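Alkylhydroperoxidase AhpD core: uncharacterized peroxidase-related protein (Ralstonia eutropha, PDB 2PRR) is of unknown exact function but is probably a peroxidase-related oxidoreductase of the AhpD-like carboxymuconolactone decarboxylase family. Local coordinates at residues D[58-61]-D[62-66]; D[152-155]-D[156-160]. All blocks are in the same frame, centred on the assembly; numbering follows the deposited sequence.

Interaction 1 (D[58-61]-D[62-66]); sequences YHDA and LMLKD
His-59 and Met-63, one turn apart near the C-terminal end of helix 49-63, meet where the selenomethionine chain passes over one face of the imidazole. Starting at CB, Met-63 lies 3.4 Å from His-59 O, the carbonyl that also takes the bond from its own backbone N. With CG anti to its carbonyl carbon (chi1 -51°), the next atom swings onto the ring: Met-63 CG stands 3.7 Å from the centroid of the His-59 imidazole, a CH-pi contact displaced toward the rim, with His-59 NE2 at 3.4 Å. The chain then bends, and SE sits obliquely at 5.4 Å from the centroid of the His-59 ring. There the chain turns off the imidazole; this side chain also touches Phe-169 of helix 156-179 and Arg-74 and Glu-75 of helix 71-84.

The ring's rotation is also set at its edge: His-59 ND1 gives a nearly straight bond of 3.2 Å to Asp-60 OD1, in the imidazole plane. The other carboxylate oxygen, Asp-60 OD2, pairs with Arg-27. Beside this carboxylate lies Leu-64, its CD1 3.7 Å from Asp-60 CG, both side chains pointing the same way. On another side of the helix Leu-62 CD1 packs obliquely on the Tyr-58 ring, 3.8 Å from Tyr-58 CD1.

In the backbone, His-59 O takes two donors, Met-63 N at 2.9 Å and Leu-62 N from above the carbonyl plane. Around this last turn, His-59 and Leu-62 lean on helix 156-179, and Tyr-58 and Leu-62 pack against Ala-54 and Glu-51 of the second subunit.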
ATOM      1  N   TYR D  58      -6.765  31.107   8.694  1.00 33.00           N
ATOM      2  CA  TYR D  58      -7.488  29.860   8.521  1.00 29.46           C
ATOM      3  C   TYR D  58      -7.368  29.087   9.816  1.00 28.87           C
ATOM      4  O   TYR D  58      -8.343  28.522  10.291  1.00 29.84           O
ATOM      5  CB  TYR D  58      -6.918  29.020   7.365  1.00 29.65           C
ATOM      6  CG  TYR D  58      -7.966  28.233   6.611  1.00 19.58           C
ATOM      7  CD1 TYR D  58      -8.980  27.557   7.274  1.00 22.99           C
ATOM      8  CD2 TYR D  58      -7.928  28.142   5.229  1.00 25.12           C
ATOM      9  CE1 TYR D  58      -9.946  26.849   6.577  1.00 29.90           C
ATOM     10  CE2 TYR D  58      -8.910  27.412   4.515  1.00 21.15           C
ATOM     11  CZ  TYR D  58      -9.898  26.757   5.198  1.00 26.16           C
ATOM     12  OH  TYR D  58     -10.868  26.019   4.522  1.00 24.32           O
ATOM     13  N   HIS D  59      -6.168  29.045  10.386  1.00 29.94           N
ATOM     14  CA  HIS D  59      -5.965  28.350  11.644  1.00 32.59           C
ATOM     15  C   HIS D  59      -6.930  28.850  12.746  1.00 34.67           C
ATOM     16  O   HIS D  59      -7.585  28.064  13.449  1.00 33.77           O
ATOM     17  CB  HIS D  59      -4.514  28.500  12.116  1.00 33.01           C
ATOM     18  CG  HIS D  59      -4.279  27.943  13.488  1.00 36.37           C
ATOM     19  ND1 HIS D  59      -4.359  28.715  14.630  1.00 41.09           N
ATOM     20  CD2 HIS D  59      -4.043  26.678  13.906  1.00 36.13           C
ATOM     21  CE1 HIS D  59      -4.151  27.952  15.687  1.00 37.71           C
ATOM     22  NE2 HIS D  59      -3.953  26.713  15.274  1.00 40.53           N
ATOM     23  N   ASP D  60      -6.999  30.169  12.886  1.00 34.91           N
ATOM     24  CA  ASP D  60      -7.857  30.795  13.875  1.00 34.86           C
ATOM     25  C   ASP D  60      -9.321  30.494  13.620  1.00 35.12           C
ATOM     26  O   ASP D  60     -10.071  30.252  14.543  1.00 35.26           O
ATOM     27  CB  ASP D  60      -7.582  32.291  13.895  1.00 36.21           C
ATOM     28  CG  ASP D  60      -6.220  32.633  14.528  1.00 43.79           C
ATOM     29  OD1 ASP D  60      -5.421  31.712  14.812  1.00 51.14           O
ATOM     30  OD2 ASP D  60      -5.961  33.832  14.776  1.00 53.33           O
ATOM     31  N   ALA D  61      -9.729  30.434  12.359  1.00 36.04           N
ATOM     32  CA  ALA D  61     -11.135  30.134  12.034  1.00 35.57           C
ATOM     33  C   ALA D  61     -11.653  28.755  12.491  1.00 36.22           C
ATOM     34  O   ALA D  61     -12.844  28.564  12.742  1.00 37.47           O
ATOM     35  CB  ALA D  61     -11.346  30.292  10.546  1.00 35.47           C
ATOM     36  N   LEU D  62     -10.755  27.795  12.601  1.00 37.26           N
ATOM     37  CA  LEU D  62     -11.108  26.448  12.979  1.00 35.80           C
ATOM     38  C   LEU D  62     -10.814  26.155  14.442  1.00 35.41           C
ATOM     39  O   LEU D  62     -11.582  25.457  15.114  1.00 36.26           O
ATOM     40  CB  LEU D  62     -10.296  25.483  12.112  1.00 34.75           C
ATOM     41  CG  LEU D  62     -10.400  25.720  10.606  1.00 37.12           C
ATOM     42  CD1 LEU D  62      -9.525  24.754   9.849  1.00 37.09           C
ATOM     43  CD2 LEU D  62     -11.831  25.572  10.149  1.00 40.75           C
HETATM   44  N   MSE D  63      -9.692  26.664  14.934  1.00 34.24           N
HETATM   45  CA  MSE D  63      -9.267  26.322  16.259  1.00 34.37           C
HETATM   46  C   MSE D  63      -9.809  27.307  17.293  1.00 37.58           C
HETATM   47  O   MSE D  63      -9.774  27.011  18.471  1.00 37.77           O
HETATM   48  CB  MSE D  63      -7.739  26.261  16.327  1.00 29.64           C
HETATM   49  CG  MSE D  63      -7.067  25.420  15.276  1.00 36.46           C
HETATM   50 SE   MSE D  63      -7.693  23.612  15.306  0.75 21.35          SE
HETATM   51  CE  MSE D  63      -6.901  23.018  16.573  1.00 14.39           C
ATOM     52  N   LEU D  64     -10.316  28.462  16.876  1.00 40.33           N
ATOM     53  CA  LEU D  64     -10.813  29.437  17.849  1.00 41.24           C
ATOM     54  C   LEU D  64     -12.342  29.614  17.850  1.00 43.33           C
ATOM     55  O   LEU D  64     -12.884  30.172  18.789  1.00 45.09           O
ATOM     56  CB  LEU D  64     -10.073  30.766  17.687  1.00 42.03           C
ATOM     57  CG  LEU D  64      -8.542  30.713  17.856  1.00 40.72           C
ATOM     58  CD1 LEU D  64      -7.919  32.087  17.811  1.00 39.93           C
ATOM     59  CD2 LEU D  64      -8.172  30.068  19.162  1.00 44.60           C
ATOM     60  N   LYS D  65     -13.043  29.092  16.847  1.00 44.68           N
ATOM     61  CA  LYS D  65     -14.498  29.221  16.784  1.00 45.54           C
ATOM     62  C   LYS D  65     -15.225  28.566  17.948  1.00 46.96           C
ATOM     63  O   LYS D  65     -14.632  27.821  18.724  1.00 46.50           O
ATOM     64  CB  LYS D  65     -15.024  28.584  15.486  1.00 45.73           C
ATOM     65  CG  LYS D  65     -14.839  27.063  15.384  1.00 47.21           C
ATOM     66  CD  LYS D  65     -15.249  26.517  14.005  1.00 45.99           C
ATOM     67  CE  LYS D  65     -16.763  26.387  13.825  1.00 47.32           C
ATOM     68  NZ  LYS D  65     -17.402  25.232  14.529  1.00 37.23           N
ATOM     69  N   ASP D  66     -16.515  28.866  18.080  1.00 48.56           N
ATOM     70  CA  ASP D  66     -17.356  28.176  19.050  1.00 49.09           C
ATOM     71  C   ASP D  66     -17.738  26.912  18.267  1.00 48.99           C
ATOM     72  O   ASP D  66     -17.904  26.962  17.038  1.00 50.19           O
ATOM     73  CB  ASP D  66     -18.563  29.034  19.480  1.00 49.82           C
ATOM     74  CG  ASP D  66     -18.152  30.293  20.230  1.00 42.38           C
TER

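Interaction 2 (D[152-155]-D[156-160]); sequences HGFT and DEDAW
Thr-155 and Asp-158 exchange bonds at the start of helix 156-179, each using its side chain to serve the other's backbone N-H: a capping box with Thr-155 as N-cap. The threonine hydroxyl accepts from Asp-158 N, OG1 to N being 3.0 Å at 158°. It reaches that donor because OG1 sits between its own backbone N and carbonyl carbon (chi1 72°), turned over the first helical turn. In return Thr-155 N donates almost straight (168°) to Asp-158 OD2 at 3.2 Å, meeting the oxygen from above the carboxylate plane. The Thr-155 carbonyl is used as well: Ala-159 N bonds to Thr-155 O at 3.1 Å, the first regular bond of the helix, and Asp-158 N adds a weak one.

Phe-154 brings its ring edge to the same carboxylate, CD1 lying 3.7 Å from Asp-158 OD2, with the ring and carboxylate planes almost perpendicular. Just before it, Gly-153 with its positive phi is the C-prime residue of the Schellman motif that closes helix 143-151, so that C-prime residue and N-cap are two positions apart.

The other two acids find their partners outside the cap. Asp-156 is paired by Arg-150 and by Arg-11 of the second subunit; Glu-157 is held by Arg-48 and His-47 of that subunit.

Three carboxylates in the first turn should interact favourably with the helix dipole, and that setting would be expected to favour their ionised forms. Asp-158 appears to be used within the cap, whereas Glu-157, and Asp-156 in part, pair with basic residues of the second subunit.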
ATOM      1  N   HIS D 152     -22.634   8.462  18.034  1.00 36.28           N
ATOM      2  CA  HIS D 152     -21.914   8.889  19.244  1.00 35.70           C
ATOM      3  C   HIS D 152     -22.269  10.300  19.706  1.00 34.35           C
ATOM      4  O   HIS D 152     -21.554  10.864  20.510  1.00 35.03           O
ATOM      5  CB  HIS D 152     -20.401   8.808  19.034  1.00 33.67           C
ATOM      6  CG  HIS D 152     -19.889   7.413  18.895  1.00 30.53           C
ATOM      7  ND1 HIS D 152     -19.569   6.629  19.980  1.00 27.28           N
ATOM      8  CD2 HIS D 152     -19.637   6.663  17.796  1.00 38.14           C
ATOM      9  CE1 HIS D 152     -19.139   5.453  19.555  1.00 44.73           C
ATOM     10  NE2 HIS D 152     -19.180   5.444  18.232  1.00 42.59           N
ATOM     11  N   GLY D 153     -23.348  10.877  19.194  1.00 35.18           N
ATOM     12  CA  GLY D 153     -23.787  12.207  19.637  1.00 34.92           C
ATOM     13  C   GLY D 153     -23.227  13.419  18.901  1.00 35.98           C
ATOM     14  O   GLY D 153     -23.331  14.561  19.399  1.00 34.91           O
ATOM     15  N   PHE D 154     -22.619  13.194  17.734  1.00 34.51           N
ATOM     16  CA  PHE D 154     -22.101  14.293  16.933  1.00 34.39           C
ATOM     17  C   PHE D 154     -23.178  14.702  15.946  1.00 34.01           C
ATOM     18  O   PHE D 154     -24.015  13.893  15.539  1.00 34.50           O
ATOM     19  CB  PHE D 154     -20.830  13.924  16.120  1.00 35.21           C
ATOM     20  CG  PHE D 154     -19.598  13.652  16.950  1.00 33.90           C
ATOM     21  CD1 PHE D 154     -18.961  14.670  17.620  1.00 29.44           C
ATOM     22  CD2 PHE D 154     -19.042  12.391  17.005  1.00 33.23           C
ATOM     23  CE1 PHE D 154     -17.823  14.441  18.358  1.00 29.16           C
ATOM     24  CE2 PHE D 154     -17.908  12.156  17.754  1.00 31.26           C
ATOM     25  CZ  PHE D 154     -17.295  13.191  18.437  1.00 32.02           C
ATOM     26  N   THR D 155     -23.119  15.967  15.545  1.00 34.51           N
ATOM     27  CA  THR D 155     -24.014  16.531  14.547  1.00 33.70           C
ATOM     28  C   THR D 155     -23.204  16.607  13.268  1.00 32.52           C
ATOM     29  O   THR D 155     -21.993  16.539  13.311  1.00 31.50           O
ATOM     30  CB  THR D 155     -24.379  17.970  14.889  1.00 33.02           C
ATOM     31  OG1 THR D 155     -23.237  18.789  14.660  1.00 30.46           O
ATOM     32  CG2 THR D 155     -24.805  18.114  16.331  1.00 32.73           C
ATOM     33  N   ASP D 156     -23.842  16.807  12.131  1.00 33.25           N
ATOM     34  CA  ASP D 156     -23.059  16.946  10.920  1.00 34.69           C
ATOM     35  C   ASP D 156     -22.217  18.216  10.920  1.00 32.74           C
ATOM     36  O   ASP D 156     -21.245  18.292  10.214  1.00 32.66           O
ATOM     37  CB  ASP D 156     -23.936  16.855   9.686  1.00 36.74           C
ATOM     38  CG  ASP D 156     -24.545  15.482   9.515  1.00 38.90           C
ATOM     39  OD1 ASP D 156     -24.130  14.528  10.212  1.00 43.82           O
ATOM     40  OD2 ASP D 156     -25.463  15.374   8.688  1.00 41.62           O
ATOM     41  N   GLU D 157     -22.593  19.227  11.686  1.00 33.85           N
ATOM     42  CA  GLU D 157     -21.759  20.407  11.796  1.00 32.69           C
ATOM     43  C   GLU D 157     -20.432  20.059  12.482  1.00 31.44           C
ATOM     44  O   GLU D 157     -19.410  20.609  12.101  1.00 31.82           O
ATOM     45  CB  GLU D 157     -22.501  21.555  12.495  1.00 34.45           C
ATOM     46  CG  GLU D 157     -23.653  22.108  11.661  1.00 35.46           C
ATOM     47  CD  GLU D 157     -23.194  22.633  10.308  1.00 41.16           C
ATOM     48  OE1 GLU D 157     -22.324  23.526  10.311  1.00 34.06           O
ATOM     49  OE2 GLU D 157     -23.703  22.160   9.256  1.00 31.51           O
ATOM     50  N   ASP D 158     -20.457  19.151  13.465  1.00 29.77           N
ATOM     51  CA  ASP D 158     -19.244  18.654  14.124  1.00 28.00           C
ATOM     52  C   ASP D 158     -18.431  17.848  13.071  1.00 28.96           C
ATOM     53  O   ASP D 158     -17.208  17.940  12.988  1.00 29.40           O
ATOM     54  CB  ASP D 158     -19.571  17.729  15.303  1.00 24.30           C
ATOM     55  CG  ASP D 158     -20.415  18.401  16.423  1.00 35.45           C
ATOM     56  OD1 ASP D 158     -20.458  19.649  16.496  1.00 26.93           O
ATOM     57  OD2 ASP D 158     -21.032  17.653  17.235  1.00 31.59           O
ATOM     58  N   ALA D 159     -19.107  17.044  12.269  1.00 27.24           N
ATOM     59  CA  ALA D 159     -18.412  16.299  11.228  1.00 27.69           C
ATOM     60  C   ALA D 159     -17.600  17.241  10.315  1.00 28.57           C
ATOM     61  O   ALA D 159     -16.495  16.892   9.910  1.00 29.24           O
ATOM     62  CB  ALA D 159     -19.402  15.441  10.421  1.00 28.88           C
ATOM     63  N   TRP D 160     -18.123  18.434  10.020  1.00 28.43           N
ATOM     64  CA  TRP D 160     -17.421  19.428   9.173  1.00 28.22           C
ATOM     65  C   TRP D 160     -16.191  20.000   9.913  1.00 28.84           C
ATOM     66  O   TRP D 160     -15.139  20.244   9.304  1.00 30.36           O
ATOM     67  CB  TRP D 160     -18.388  20.559   8.771  1.00 27.47           C
ATOM     68  CG  TRP D 160     -17.831  21.693   7.925  1.00 25.10           C
ATOM     69  CD1 TRP D 160     -16.820  22.556   8.260  1.00 24.17           C
ATOM     70  CD2 TRP D 160     -18.319  22.145   6.638  1.00 24.45           C
ATOM     71  NE1 TRP D 160     -16.614  23.456   7.246  1.00 25.28           N
ATOM     72  CE2 TRP D 160     -17.532  23.245   6.254  1.00 14.44           C
ATOM     73  CE3 TRP D 160     -19.340  21.732   5.788  1.00 22.93           C
ATOM     74  CZ2 TRP D 160     -17.731  23.924   5.059  1.00 19.15           C
ATOM     75  CZ3 TRP D 160     -19.526  22.403   4.597  1.00 24.57           C
ATOM     76  CH2 TRP D 160     -18.730  23.475   4.241  1.00 23.65           C
TER

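The two contacts treat opposite kinds of helix terminus: interaction 1 is the closing turn of helix 49-63, interaction 2 the opening turn of helix 156-179. Their centres are 17 Å apart and their nearest atoms about 6 Å, without touching, yet helix 156-179 joins them, since His-59, Leu-62 and Met-63 pack on its middle turns and Lys-65 forms a salt bridge to Asp-161. Each is partly buried. Interaction 1, nearer the middle of the chain, relies largely on apolar and aromatic packing; interaction 2, farther out, relies on side-chain-to-backbone bonds and acids. Both touch the second subunit, the first mainly by packing, the second also through Asp-156 and Glu-157, whose salt-bridge partners are arginines of that subunit.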